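Local coordinates for YfkN protein (Bacillus subtilis subsp. subtilis, PDB 3GVE) that is a member of the calcineurin-like phosphoesterase family that holds a manganese ion and a magnesium ion side by side in one site, at residues T17-A22 with H249-F254; V60-L65 with I212-T217; D64-N69 with N108-Y113; D81-G86 with L115-G120; G104-H109 with F127-A132. One frame throughout, in Å; residues are numbered along the deposited sequence.

Interaction 1 of 5, residues T17-A22 with H249-F254. With MN (manganese (II) ion), chain C; MG (magnesium ion), chain D.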
# COMPACT_ATOMS: atom_id res chain seq x y z
N THR A 17 -1.29 -18.92 3.22
CA THR A 17 -1.31 -17.54 2.67
C THR A 17 -1.36 -16.56 3.81
O THR A 17 -1.76 -16.92 4.98
CB THR A 17 -2.50 -17.35 1.73
OG1 THR A 17 -3.72 -17.80 2.39
CG2 THR A 17 -2.31 -18.15 0.47
N THR A 18 -0.91 -15.35 3.58
CA THR A 18 -1.02 -14.29 4.57
C THR A 18 -1.12 -12.93 3.90
O THR A 18 -0.59 -12.72 2.83
CB THR A 18 0.20 -14.28 5.56
OG1 THR A 18 -0.13 -13.51 6.74
CG2 THR A 18 1.47 -13.73 4.91
N ASP A 19 -1.78 -12.00 4.58
CA ASP A 19 -1.83 -10.61 4.14
C ASP A 19 -2.27 -10.48 2.67
O ASP A 19 -1.77 -9.66 1.92
CB ASP A 19 -0.50 -9.90 4.43
CG ASP A 19 -0.23 -9.77 5.92
OD1 ASP A 19 -0.64 -8.74 6.50
OD2 ASP A 19 0.38 -10.69 6.50
N ILE A 20 -3.32 -11.22 2.26
CA ILE A 20 -3.84 -11.23 0.89
C ILE A 20 -4.49 -9.88 0.60
O ILE A 20 -4.43 -9.40 -0.54
CB ILE A 20 -4.84 -12.42 0.72
CG1 ILE A 20 -4.09 -13.73 0.68
CG2 ILE A 20 -5.63 -12.25 -0.55
CD1 ILE A 20 -3.24 -13.97 -0.34
N HIS A 21 -5.11 -9.29 1.60
CA HIS A 21 -5.66 -7.94 1.59
C HIS A 21 -6.67 -7.78 0.44
O HIS A 21 -6.65 -6.80 -0.30
CB HIS A 21 -4.53 -6.89 1.54
CG HIS A 21 -3.92 -6.61 2.87
ND1 HIS A 21 -4.60 -5.97 3.88
CD2 HIS A 21 -2.69 -6.89 3.38
CE1 HIS A 21 -3.82 -5.87 4.94
NE2 HIS A 21 -2.66 -6.42 4.67
N ALA A 22 -7.54 -8.77 0.31
CA ALA A 22 -8.69 -8.75 -0.62
C ALA A 22 -8.30 -8.78 -2.10
O ALA A 22 -9.13 -8.60 -2.97
CB ALA A 22 -9.63 -7.56 -0.34
N HIS A 249 1.95 -10.19 8.93
CA HIS A 249 1.83 -8.83 9.44
C HIS A 249 2.88 -7.88 8.85
O HIS A 249 2.53 -6.81 8.42
CB HIS A 249 1.82 -8.82 10.97
CG HIS A 249 1.58 -7.47 11.56
ND1 HIS A 249 0.43 -6.75 11.33
CD2 HIS A 249 2.34 -6.72 12.39
CE1 HIS A 249 0.50 -5.60 11.98
NE2 HIS A 249 1.65 -5.56 12.63
N GLN A 250 4.15 -8.27 8.87
CA GLN A 250 5.24 -7.40 8.42
C GLN A 250 5.36 -7.27 6.90
O GLN A 250 6.01 -6.37 6.40
CB GLN A 250 6.58 -7.87 8.99
CG GLN A 250 6.82 -7.44 10.42
CD GLN A 250 8.00 -8.16 11.06
OE1 GLN A 250 8.36 -9.26 10.67
NE2 GLN A 250 8.58 -7.54 12.06
N HIS A 251 4.72 -8.17 6.17
CA HIS A 251 4.81 -8.16 4.70
C HIS A 251 6.26 -8.45 4.22
O HIS A 251 6.63 -8.08 3.12
CB HIS A 251 4.26 -6.84 4.09
CG HIS A 251 2.79 -6.61 4.31
ND1 HIS A 251 2.07 -5.74 3.53
CD2 HIS A 251 1.91 -7.12 5.21
CE1 HIS A 251 0.80 -5.74 3.92
NE2 HIS A 251 0.68 -6.54 4.96
N GLY A 252 7.04 -9.14 5.06
CA GLY A 252 8.40 -9.56 4.73
C GLY A 252 8.50 -11.00 4.25
O GLY A 252 7.47 -11.61 3.96
N LEU A 253 9.72 -11.53 4.18
CA LEU A 253 9.96 -12.88 3.74
C LEU A 253 10.62 -13.66 4.85
O LEU A 253 11.60 -13.17 5.46
CB LEU A 253 10.89 -12.91 2.50
CG LEU A 253 10.41 -12.12 1.28
CD1 LEU A 253 11.40 -12.35 0.09
CD2 LEU A 253 9.04 -12.49 0.88
N PHE A 254 10.17 -14.87 5.07
CA PHE A 254 10.91 -15.79 5.94
C PHE A 254 10.62 -17.20 5.46
O PHE A 254 9.47 -17.53 5.23
CB PHE A 254 10.56 -15.63 7.42
CG PHE A 254 11.47 -16.46 8.30
CD1 PHE A 254 12.67 -15.95 8.75
CD2 PHE A 254 11.19 -17.79 8.52
CE1 PHE A 254 13.55 -16.73 9.48
CE2 PHE A 254 12.06 -18.59 9.26
CZ PHE A 254 13.26 -18.06 9.73
MN MN C . -1.13 -6.65 6.28
MG MG D . -1.46 -7.03 9.84
O HOH W 1 3.20 -10.66 5.90
O HOH W 2 0.01 -6.15 8.10
O HOH W 3 -1.44 -4.44 6.48
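Asp19 OD2 is gripped by three donors. Across the contact, His249 N reaches it at 2.9 Å on the syn side of the carboxylate, 22° out of its plane. Thr18 OG1 comes from the opposite face. Water 1 donates as well, and accepts from His251 N. The other oxygen, Asp19 OD1, binds the manganese ion at 2.2 Å. His21 NE2 and His251 NE2 each bind the same ion at 2.2 Å. Their rings meet rim to rim, with planes at 58°, so the shared metal joins them rather than a stack. His249 CG lies anti to its backbone N (chi1 -175°), and ND1 of its ring binds the magnesium ion at 2.4 Å. Second-shell partners fix two of the rings: Glu229 holds His249 NE2 and Gln67 O holds His21 ND1. Water 2 and Asp64 bridge the metals. Segment 17-22 leaves strand 9-17 of one sheet, while 249-254 is the loop after strand 244-247 that runs into strand 253-254 of the other sheet.

Interaction 2 of 5, residues V60-L65 with I212-T217. With MG (magnesium ion), chain D; MN (manganese (II) ion), chain C.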
# COMPACT_ATOMS: atom_id res chain seq x y z
N VAL A 60 -4.01 -23.18 4.98
CA VAL A 60 -4.41 -22.20 6.01
C VAL A 60 -4.15 -20.78 5.56
O VAL A 60 -3.25 -20.51 4.79
CB VAL A 60 -3.68 -22.47 7.36
CG1 VAL A 60 -3.97 -23.90 7.84
CG2 VAL A 60 -2.18 -22.25 7.23
N ASP A 61 -4.97 -19.87 6.06
CA ASP A 61 -4.74 -18.44 5.85
C ASP A 61 -4.40 -17.76 7.17
O ASP A 61 -4.96 -18.11 8.20
CB ASP A 61 -5.96 -17.76 5.26
CG ASP A 61 -5.69 -16.31 4.93
OD1 ASP A 61 -4.94 -16.04 3.98
OD2 ASP A 61 -6.18 -15.46 5.66
N ASN A 62 -3.51 -16.78 7.10
CA ASN A 62 -3.02 -16.11 8.30
C ASN A 62 -3.56 -14.72 8.61
O ASN A 62 -3.01 -14.03 9.45
CB ASN A 62 -1.49 -16.07 8.26
CG ASN A 62 -0.86 -16.08 9.65
OD1 ASN A 62 -1.32 -16.79 10.54
ND2 ASN A 62 0.21 -15.29 9.83
N GLY A 63 -4.65 -14.32 7.95
CA GLY A 63 -5.31 -13.06 8.26
C GLY A 63 -4.85 -11.87 7.42
O GLY A 63 -4.02 -12.01 6.54
N ASP A 64 -5.40 -10.70 7.72
CA ASP A 64 -5.34 -9.51 6.83
C ASP A 64 -5.81 -9.93 5.42
O ASP A 64 -5.13 -9.74 4.42
CB ASP A 64 -3.94 -8.85 6.81
CG ASP A 64 -3.78 -7.79 7.88
OD1 ASP A 64 -4.65 -7.73 8.77
OD2 ASP A 64 -2.77 -7.06 7.81
N LEU A 65 -7.01 -10.51 5.40
CA LEU A 65 -7.60 -11.16 4.23
C LEU A 65 -8.73 -10.36 3.57
O LEU A 65 -8.78 -10.26 2.36
CB LEU A 65 -8.12 -12.54 4.65
CG LEU A 65 -8.98 -13.27 3.62
CD1 LEU A 65 -8.14 -13.67 2.43
CD2 LEU A 65 -9.65 -14.51 4.27
N ILE A 212 -0.67 -26.09 15.03
CA ILE A 212 -0.25 -25.06 14.00
C ILE A 212 -0.71 -23.73 14.50
O ILE A 212 -1.91 -23.53 14.80
CB ILE A 212 -0.87 -25.41 12.65
CG1 ILE A 212 -0.37 -26.79 12.17
CG2 ILE A 212 -0.46 -24.33 11.66
CD1 ILE A 212 -1.17 -27.36 11.04
N ALA A 213 0.24 -22.81 14.66
CA ALA A 213 -0.10 -21.45 15.05
C ALA A 213 -0.28 -20.56 13.83
O ALA A 213 0.70 -20.43 13.04
CB ALA A 213 1.05 -20.88 15.93
N LEU A 214 -1.46 -19.98 13.70
CA LEU A 214 -1.71 -18.94 12.72
C LEU A 214 -1.43 -17.62 13.44
O LEU A 214 -2.30 -17.00 14.02
CB LEU A 214 -3.13 -19.07 12.19
CG LEU A 214 -3.49 -20.50 11.70
CD1 LEU A 214 -4.92 -20.58 11.22
CD2 LEU A 214 -2.55 -21.02 10.63
N ALA A 215 -0.16 -17.25 13.42
CA ALA A 215 0.32 -16.12 14.19
C ALA A 215 0.37 -14.88 13.32
O ALA A 215 1.31 -14.68 12.58
CB ALA A 215 1.69 -16.44 14.77
N HIS A 216 -0.66 -14.05 13.43
CA HIS A 216 -0.69 -12.82 12.63
C HIS A 216 0.16 -11.78 13.34
O HIS A 216 -0.33 -10.91 14.04
CB HIS A 216 -2.09 -12.25 12.32
CG HIS A 216 -2.03 -11.16 11.30
ND1 HIS A 216 -2.07 -11.42 9.95
CD2 HIS A 216 -1.78 -9.83 11.41
CE1 HIS A 216 -1.89 -10.30 9.27
NE2 HIS A 216 -1.73 -9.32 10.14
N THR A 217 1.45 -11.92 13.13
CA THR A 217 2.47 -11.17 13.85
C THR A 217 3.80 -11.55 13.21
O THR A 217 3.96 -12.64 12.72
CB THR A 217 2.42 -11.51 15.37
OG1 THR A 217 3.33 -10.67 16.09
CG2 THR A 217 2.73 -12.98 15.65
MG MG D . -1.46 -7.03 9.84
MN MN C . -1.13 -6.65 6.28
O HOH W 2 0.01 -6.15 8.10
O HOH W 3 -1.44 -4.44 6.48
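Asn62 and His216 share the first of two hydrogen bonds here. His216 ND1 donates to Asn62 O at 2.8 Å, with the acceptor in the plane of the imidazole. The second runs from Asn62 ND2 to Ala215 O at 3.0 Å. That donor sits above the carbonyl plane, 69° out of it. Asn62 OD1 rests against the backbone of Leu214, 3.0 Å from Leu214 C.

The apolar part lies further back along the strands. Leu214 CD2 meets Val60 CG2 at 3.6 Å, the two side chains lying oblique to each other, and Ile246 touches both. Val60 belongs to the sheet of strand 57-61, and Leu214 to the sheet of strand 210-215. The contact thus joins the two larger sheets of the calcineurin-like fold, just behind the loops that hold the metals.

Metal bonds make the third group. His216 CG is anti to the backbone N (chi1 -169°), and NE2 of the ring binds the magnesium ion at 2.3 Å. Asp64 OD2 binds the same ion at 2.4 Å and the manganese ion at 2.3 Å. Its OD1 accepts from His109 N. With ND1 on Asn62 O and NE2 on the metal, the His216 ring is fixed at both nitrogens.

Interaction 3 of 5, residues D64-N69 with N108-Y113. With MG (magnesium ion), chain D; MN (manganese (II) ion), chain C.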
# COMPACT_ATOMS: atom_id res chain seq x y z
N ASP A 64 -5.40 -10.70 7.72
CA ASP A 64 -5.34 -9.51 6.83
C ASP A 64 -5.81 -9.93 5.42
O ASP A 64 -5.13 -9.74 4.42
CB ASP A 64 -3.94 -8.85 6.81
CG ASP A 64 -3.78 -7.79 7.88
OD1 ASP A 64 -4.65 -7.73 8.77
OD2 ASP A 64 -2.77 -7.06 7.81
N LEU A 65 -7.01 -10.51 5.40
CA LEU A 65 -7.60 -11.16 4.23
C LEU A 65 -8.73 -10.36 3.57
O LEU A 65 -8.78 -10.26 2.36
CB LEU A 65 -8.12 -12.54 4.65
CG LEU A 65 -8.98 -13.27 3.62
CD1 LEU A 65 -8.14 -13.67 2.43
CD2 LEU A 65 -9.65 -14.51 4.27
N ILE A 66 -9.64 -9.82 4.37
CA ILE A 66 -10.89 -9.30 3.85
C ILE A 66 -10.91 -7.80 3.57
O ILE A 66 -11.90 -7.28 3.08
CB ILE A 66 -12.08 -9.65 4.79
CG1 ILE A 66 -12.00 -8.84 6.09
CG2 ILE A 66 -12.13 -11.15 5.04
CD1 ILE A 66 -13.19 -9.05 7.03
N GLN A 67 -9.82 -7.12 3.88
CA GLN A 67 -9.74 -5.67 3.76
C GLN A 67 -8.47 -5.26 3.04
O GLN A 67 -7.45 -5.90 3.16
CB GLN A 67 -9.73 -5.05 5.16
CG GLN A 67 -9.85 -3.53 5.18
CD GLN A 67 -8.54 -2.78 4.95
OE1 GLN A 67 -8.55 -1.61 4.57
NE2 GLN A 67 -7.44 -3.42 5.19
N GLY A 68 -8.54 -4.17 2.29
CA GLY A 68 -7.35 -3.55 1.74
C GLY A 68 -7.50 -2.90 0.38
O GLY A 68 -6.75 -2.01 0.04
N ASN A 69 -8.46 -3.36 -0.40
CA ASN A 69 -8.69 -2.83 -1.74
C ASN A 69 -10.17 -2.56 -2.00
O ASN A 69 -10.98 -2.77 -1.13
CB ASN A 69 -8.01 -3.69 -2.82
CG ASN A 69 -8.71 -5.03 -3.06
OD1 ASN A 69 -8.17 -5.91 -3.73
ND2 ASN A 69 -9.89 -5.18 -2.55
N ASN A 108 -5.10 -7.81 11.96
CA ASN A 108 -5.62 -6.52 12.50
C ASN A 108 -6.68 -5.90 11.61
O ASN A 108 -7.64 -5.28 12.04
CB ASN A 108 -4.49 -5.50 12.80
CG ASN A 108 -3.42 -5.43 11.69
OD1 ASN A 108 -2.77 -6.41 11.32
ND2 ASN A 108 -3.34 -4.28 11.09
N HIS A 109 -6.48 -6.02 10.30
CA HIS A 109 -7.42 -5.37 9.33
C HIS A 109 -8.80 -6.04 9.30
O HIS A 109 -9.72 -5.40 8.77
CB HIS A 109 -6.78 -5.22 7.96
CG HIS A 109 -5.75 -4.15 7.95
ND1 HIS A 109 -6.08 -2.80 7.99
CD2 HIS A 109 -4.41 -4.22 8.00
CE1 HIS A 109 -4.96 -2.08 8.03
NE2 HIS A 109 -3.93 -2.92 8.01
N GLU A 110 -8.95 -7.24 9.85
CA GLU A 110 -10.27 -7.85 9.95
C GLU A 110 -11.23 -7.06 10.84
O GLU A 110 -12.41 -7.24 10.74
CB GLU A 110 -10.14 -9.30 10.47
CG GLU A 110 -10.18 -10.39 9.37
CD GLU A 110 -8.94 -10.38 8.51
OE1 GLU A 110 -7.84 -10.28 9.06
OE2 GLU A 110 -9.06 -10.47 7.30
N PHE A 111 -10.68 -6.19 11.67
CA PHE A 111 -11.48 -5.40 12.61
C PHE A 111 -11.89 -4.04 12.08
O PHE A 111 -12.64 -3.34 12.73
CB PHE A 111 -10.71 -5.25 13.92
CG PHE A 111 -10.48 -6.56 14.63
CD1 PHE A 111 -11.46 -7.07 15.46
CD2 PHE A 111 -9.33 -7.29 14.43
CE1 PHE A 111 -11.27 -8.29 16.09
CE2 PHE A 111 -9.14 -8.49 15.05
CZ PHE A 111 -10.10 -8.99 15.88
N ASN A 112 -11.38 -3.66 10.91
CA ASN A 112 -11.57 -2.30 10.37
C ASN A 112 -13.03 -1.94 10.10
O ASN A 112 -13.39 -0.79 10.09
CB ASN A 112 -10.81 -2.11 9.04
CG ASN A 112 -9.29 -2.07 9.17
OD1 ASN A 112 -8.64 -2.00 8.15
ND2 ASN A 112 -8.74 -2.10 10.36
N TYR A 113 -13.86 -2.94 9.85
CA TYR A 113 -15.26 -2.70 9.48
C TYR A 113 -16.22 -3.01 10.63
O TYR A 113 -17.43 -3.07 10.44
CB TYR A 113 -15.62 -3.51 8.24
CG TYR A 113 -14.85 -3.09 7.00
CD1 TYR A 113 -14.56 -1.76 6.77
CD2 TYR A 113 -14.43 -4.01 6.07
CE1 TYR A 113 -13.87 -1.36 5.66
CE2 TYR A 113 -13.73 -3.60 4.94
CZ TYR A 113 -13.47 -2.28 4.74
OH TYR A 113 -12.78 -1.89 3.63
MG MG D . -1.46 -7.03 9.84
MN MN C . -1.13 -6.65 6.28
O HOH W 4 -11.04 0.06 4.23
O HOH W 5 -11.13 -3.18 1.75
O HOH W 2 0.01 -6.15 8.10
O HOH W 3 -1.44 -4.44 6.48
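Asp64 and His109 bring the two backbones closest, with CA atoms 5.3 Å apart, where loop 64-69 runs beside a 3-10 turn that starts at Asn108. Glu110 reaches across with its carboxylate. Its chain is bent at chi2 (70°), and both oxygens take backbone N-H groups. Glu110 OE1 accepts from Asp64 N at 2.8 Å through its syn lone pair, and also from Gly107 N. Glu110 OE2 accepts from Leu65 N, again on the syn side, and from Ile66 N at 3.1 Å, nearly in line with its C-O bond. The CG1 methylene of Ile66 lies against OE2. In return, Asp64 OD1 accepts from His109 N at 2.9 Å.

The His109 ring is held by a nearly straight bond (172°) from ND1 to Asn112 OD1, 2.7 Å long. Asp64 OD2 comes to the ring edge, 3.3 Å from His109 CD2. The Gln67 amide lies almost parallel to this ring, their planes 20° apart. Tyr113 OH is linked to the loop by two waters: water 4, which donates to Gln67 OE1, and water 5, which accepts from Gly68 N.

Asn108 OD1 binds the magnesium ion at 2.1 Å. Residues 107-110 form the Gly-Asn-His-Glu signature of calcineurin-like phosphoesterases, here tied to the Gly-Asp motif that supplies the bridging Asp64.

Interaction 4 of 5, residues D81-G86 with L115-G120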
# COMPACT_ATOMS: atom_id res chain seq x y z
N ASP A 81 -25.44 -6.01 5.30
CA ASP A 81 -26.58 -6.55 6.03
C ASP A 81 -26.72 -8.05 5.86
O ASP A 81 -26.88 -8.76 6.84
CB ASP A 81 -27.87 -5.83 5.64
CG ASP A 81 -27.88 -4.39 6.10
OD1 ASP A 81 -27.27 -4.11 7.14
OD2 ASP A 81 -28.50 -3.56 5.43
N ASP A 82 -26.61 -8.53 4.63
CA ASP A 82 -26.73 -9.97 4.37
C ASP A 82 -25.53 -10.79 4.85
O ASP A 82 -25.68 -11.95 5.21
CB ASP A 82 -27.00 -10.23 2.90
CG ASP A 82 -28.35 -9.73 2.46
OD1 ASP A 82 -29.25 -9.65 3.31
OD2 ASP A 82 -28.48 -9.39 1.28
N ILE A 83 -24.34 -10.18 4.88
CA ILE A 83 -23.18 -10.86 5.42
C ILE A 83 -23.35 -10.99 6.94
O ILE A 83 -23.11 -12.03 7.52
CB ILE A 83 -21.88 -10.15 5.00
CG1 ILE A 83 -21.61 -10.39 3.51
CG2 ILE A 83 -20.69 -10.64 5.85
CD1 ILE A 83 -20.46 -9.52 2.89
N ILE A 84 -23.83 -9.93 7.57
CA ILE A 84 -24.02 -9.93 9.02
C ILE A 84 -25.02 -11.00 9.50
O ILE A 84 -24.78 -11.69 10.47
CB ILE A 84 -24.41 -8.53 9.51
CG1 ILE A 84 -23.16 -7.65 9.57
CG2 ILE A 84 -25.10 -8.59 10.86
CD1 ILE A 84 -23.44 -6.21 9.90
N SER A 85 -26.10 -11.14 8.75
CA SER A 85 -27.17 -12.08 9.08
C SER A 85 -26.80 -13.50 8.68
O SER A 85 -27.43 -14.46 9.12
CB SER A 85 -28.46 -11.66 8.37
OG SER A 85 -28.41 -11.93 6.99
N GLY A 86 -25.78 -13.64 7.83
CA GLY A 86 -25.35 -14.94 7.36
C GLY A 86 -26.11 -15.38 6.13
O GLY A 86 -25.94 -16.47 5.63
N LEU A 115 -17.05 -5.11 14.62
CA LEU A 115 -17.19 -6.46 15.15
C LEU A 115 -18.35 -7.24 14.51
O LEU A 115 -18.24 -8.43 14.31
CB LEU A 115 -17.36 -6.42 16.67
CG LEU A 115 -16.10 -6.00 17.46
CD1 LEU A 115 -16.45 -5.66 18.91
CD2 LEU A 115 -15.03 -7.11 17.44
N ASP A 116 -19.45 -6.57 14.21
CA ASP A 116 -20.60 -7.28 13.67
C ASP A 116 -20.31 -7.82 12.26
O ASP A 116 -20.62 -8.95 11.97
CB ASP A 116 -21.86 -6.41 13.65
CG ASP A 116 -22.40 -6.12 15.04
OD1 ASP A 116 -22.05 -6.81 16.01
OD2 ASP A 116 -23.19 -5.18 15.14
N PHE A 117 -19.70 -6.99 11.42
CA PHE A 117 -19.36 -7.41 10.07
C PHE A 117 -18.37 -8.56 10.10
O PHE A 117 -18.49 -9.49 9.35
CB PHE A 117 -18.82 -6.24 9.26
CG PHE A 117 -18.54 -6.59 7.83
CD1 PHE A 117 -19.57 -6.71 6.91
CD2 PHE A 117 -17.25 -6.79 7.39
CE1 PHE A 117 -19.32 -7.02 5.59
CE2 PHE A 117 -17.01 -7.09 6.08
CZ PHE A 117 -18.04 -7.21 5.18
N LEU A 118 -17.43 -8.52 11.03
CA LEU A 118 -16.48 -9.60 11.15
C LEU A 118 -17.16 -10.91 11.57
O LEU A 118 -16.87 -11.95 11.04
CB LEU A 118 -15.35 -9.23 12.14
CG LEU A 118 -14.26 -10.29 12.34
CD1 LEU A 118 -13.68 -10.72 10.99
CD2 LEU A 118 -13.16 -9.75 13.26
N ASP A 119 -18.07 -10.83 12.55
CA ASP A 119 -18.82 -12.00 12.97
C ASP A 119 -19.60 -12.56 11.77
O ASP A 119 -19.63 -13.75 11.56
CB ASP A 119 -19.80 -11.68 14.10
CG ASP A 119 -19.11 -11.55 15.46
OD1 ASP A 119 -18.02 -12.09 15.68
OD2 ASP A 119 -19.72 -10.90 16.32
N GLY A 120 -20.22 -11.69 10.99
CA GLY A 120 -20.99 -12.12 9.84
C GLY A 120 -20.11 -12.78 8.79
O GLY A 120 -20.47 -13.76 8.19
O HOH W 6 -22.91 -10.69 12.76
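Phe117 CG lies anti to its backbone N (chi1 -176°), while Ile83 CG1 lies anti to its carbonyl carbon (chi1 -72°). With these first torsions, Phe117 CE1 meets Ile83 CD1 at 3.9 Å. Ile83 CG2 touches the same ring atom. Val76 and Lys80, earlier on helix 70-85, also touch the ring.

Ile84 works on the other flank. Its CG1 rests on the backbone of the second helix, 3.7 Å from Asp116 O and 3.8 Å from Phe117 CA. Its CD1 reaches the CB of Asp116, 4.1 Å away.

This is a helix-helix crossing within the calcineurin-like fold. It joins the C-terminal turn of helix 70-85 to helix 115-123, which connects the parallel strands 104-105 and 129-130. The short axes approach to 7.6 Å and run at 65°.

Gly120 makes that approach possible. It has no side chain, and its CA sits 3.1 Å from Ile83 O and 3.8 Å from Ile84 CA. No hydrogen bond links the two segments directly. Ile83 O turns back to its own helix end and accepts from Gly86 N. Water 6 lies between Ile84 O and Asp116 O. Lys123, one turn further along the second helix, donates to Ile84 O.

Interaction 5 of 5, residues G104-H109 with F127-A132; sequences GTLGNH and FPIVNA. With MG (magnesium ion), chain D.
Gly104 and Val130 form the tight end of this contact. Val130 N donates to Gly104 O at 2.9 Å, and Gly104 N donates to Pro128 O at 3.0 Å, in the plane of that carbonyl. Ile129 CA lies 3.2 Å from Gly104 O in a CA-H...O contact. Phe127 CD1 packs beside this glycine, 3.8 Å from Gly104 N. Strands 104-105 and 129-130 thus pair in parallel, in the beta-alpha-beta unit with helix 115-123.

The pairing loosens further on. Leu106 N is 4.0 Å from Val130 O, and a side chain takes that carbonyl instead. Thr105 OG1, anti to its backbone N (chi1 -162°), donates to Val130 O at 2.7 Å, nearly along the C=O axis. Water 7 continues the polar side, donating to Thr105 OG1 and Leu106 O and accepting from Asn131 ND2. Asn131 OD1 accepts from Val134 N. On the apolar side, the Leu106 and Ile129 side chains cross at about a right angle, with Leu106 CD2 3.7 Å from Ile129 CG2, and Ile122 touches both.

The chemistry passes from backbone pairing to a hydroxyl and a water. The chain leaves the sheet just before the turn that carries Asn108 to the magnesium ion.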
# COMPACT_ATOMS: atom_id res chain seq x y z
N GLY A 104 -8.43 -20.55 9.18
CA GLY A 104 -7.98 -19.18 9.00
C GLY A 104 -7.91 -18.47 10.36
O GLY A 104 -8.24 -19.05 11.40
N THR A 105 -7.51 -17.19 10.32
CA THR A 105 -7.37 -16.43 11.58
C THR A 105 -7.63 -14.97 11.36
O THR A 105 -7.88 -14.53 10.20
CB THR A 105 -5.99 -16.72 12.20
OG1 THR A 105 -6.02 -16.34 13.58
CG2 THR A 105 -4.86 -15.96 11.50
N LEU A 106 -7.55 -14.15 12.41
CA LEU A 106 -7.80 -12.74 12.31
C LEU A 106 -6.52 -11.96 12.28
O LEU A 106 -5.65 -12.10 13.09
CB LEU A 106 -8.66 -12.27 13.48
CG LEU A 106 -9.94 -13.10 13.68
CD1 LEU A 106 -10.70 -12.64 14.86
CD2 LEU A 106 -10.82 -13.17 12.47
N GLY A 107 -6.43 -11.09 11.25
CA GLY A 107 -5.37 -10.11 11.23
C GLY A 107 -5.99 -8.80 11.76
O GLY A 107 -7.20 -8.68 12.04
N ASN A 108 -5.10 -7.81 11.96
CA ASN A 108 -5.62 -6.52 12.50
C ASN A 108 -6.68 -5.90 11.61
O ASN A 108 -7.64 -5.28 12.04
CB ASN A 108 -4.49 -5.50 12.80
CG ASN A 108 -3.42 -5.43 11.69
OD1 ASN A 108 -2.77 -6.41 11.32
ND2 ASN A 108 -3.34 -4.28 11.09
N HIS A 109 -6.48 -6.02 10.30
CA HIS A 109 -7.42 -5.37 9.33
C HIS A 109 -8.80 -6.04 9.30
O HIS A 109 -9.72 -5.40 8.77
CB HIS A 109 -6.78 -5.22 7.96
CG HIS A 109 -5.75 -4.15 7.95
ND1 HIS A 109 -6.08 -2.80 7.99
CD2 HIS A 109 -4.41 -4.22 8.00
CE1 HIS A 109 -4.96 -2.08 8.03
NE2 HIS A 109 -3.93 -2.92 8.01
N PHE A 127 -14.73 -23.46 7.01
CA PHE A 127 -13.61 -23.86 7.85
C PHE A 127 -13.57 -22.98 9.09
O PHE A 127 -14.09 -21.90 9.09
CB PHE A 127 -12.30 -23.71 7.06
CG PHE A 127 -12.14 -22.36 6.41
CD1 PHE A 127 -11.48 -21.35 7.07
CD2 PHE A 127 -12.69 -22.08 5.18
CE1 PHE A 127 -11.35 -20.10 6.50
CE2 PHE A 127 -12.58 -20.84 4.59
CZ PHE A 127 -11.90 -19.85 5.23
N PRO A 128 -12.91 -23.46 10.13
CA PRO A 128 -12.78 -22.68 11.37
C PRO A 128 -11.85 -21.48 11.20
O PRO A 128 -10.80 -21.59 10.60
CB PRO A 128 -12.15 -23.68 12.34
CG PRO A 128 -11.46 -24.69 11.47
CD PRO A 128 -12.34 -24.81 10.27
N ILE A 129 -12.27 -20.36 11.76
CA ILE A 129 -11.45 -19.15 11.86
C ILE A 129 -11.21 -18.95 13.36
O ILE A 129 -12.13 -18.75 14.12
CB ILE A 129 -12.14 -17.96 11.18
CG1 ILE A 129 -12.20 -18.24 9.67
CG2 ILE A 129 -11.39 -16.68 11.44
CD1 ILE A 129 -13.03 -17.22 8.87
N VAL A 130 -9.96 -19.06 13.76
CA VAL A 130 -9.63 -19.13 15.18
C VAL A 130 -8.88 -17.89 15.64
O VAL A 130 -8.15 -17.27 14.88
CB VAL A 130 -8.80 -20.42 15.51
CG1 VAL A 130 -9.69 -21.67 15.31
CG2 VAL A 130 -7.54 -20.51 14.64
N ASN A 131 -9.06 -17.56 16.90
CA ASN A 131 -8.27 -16.53 17.57
C ASN A 131 -8.36 -16.74 19.08
O ASN A 131 -9.46 -16.87 19.59
CB ASN A 131 -8.74 -15.13 17.20
CG ASN A 131 -8.11 -14.09 18.10
OD1 ASN A 131 -8.62 -13.81 19.17
ND2 ASN A 131 -6.97 -13.56 17.69
N ALA A 132 -7.22 -16.78 19.73
CA ALA A 132 -7.17 -17.12 21.14
C ALA A 132 -7.02 -15.92 22.05
O ALA A 132 -7.32 -16.03 23.23
CB ALA A 132 -6.03 -18.12 21.40
MG MG D . -1.46 -7.03 9.84
O HOH W 7 -5.93 -14.03 15.08
O HOH W 2 0.01 -6.15 8.10

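In the fold
Interactions 1, 2 and 3 each supply ligands to both metals. Interaction 2 lies deepest, its centre about 3 Å from the centre of the chain. It adds apolar contact between the two larger sheets to its metal bonds. Interaction 1 is mostly ligand chemistry in loops beyond strand ends. Interaction 3 starts from the same Asp64 but is only partly buried, and relies on carboxylates that take backbone N-H groups. Interaction 5 shares Asn108 and His109 with it, is built on strand pairing and reaches the magnesium ion through Asn108. Interaction 4 lies farthest out, its centre about 21 Å from that of the chain. It is apolar helix contact, and touches interactions 3 and 5 through Leu118.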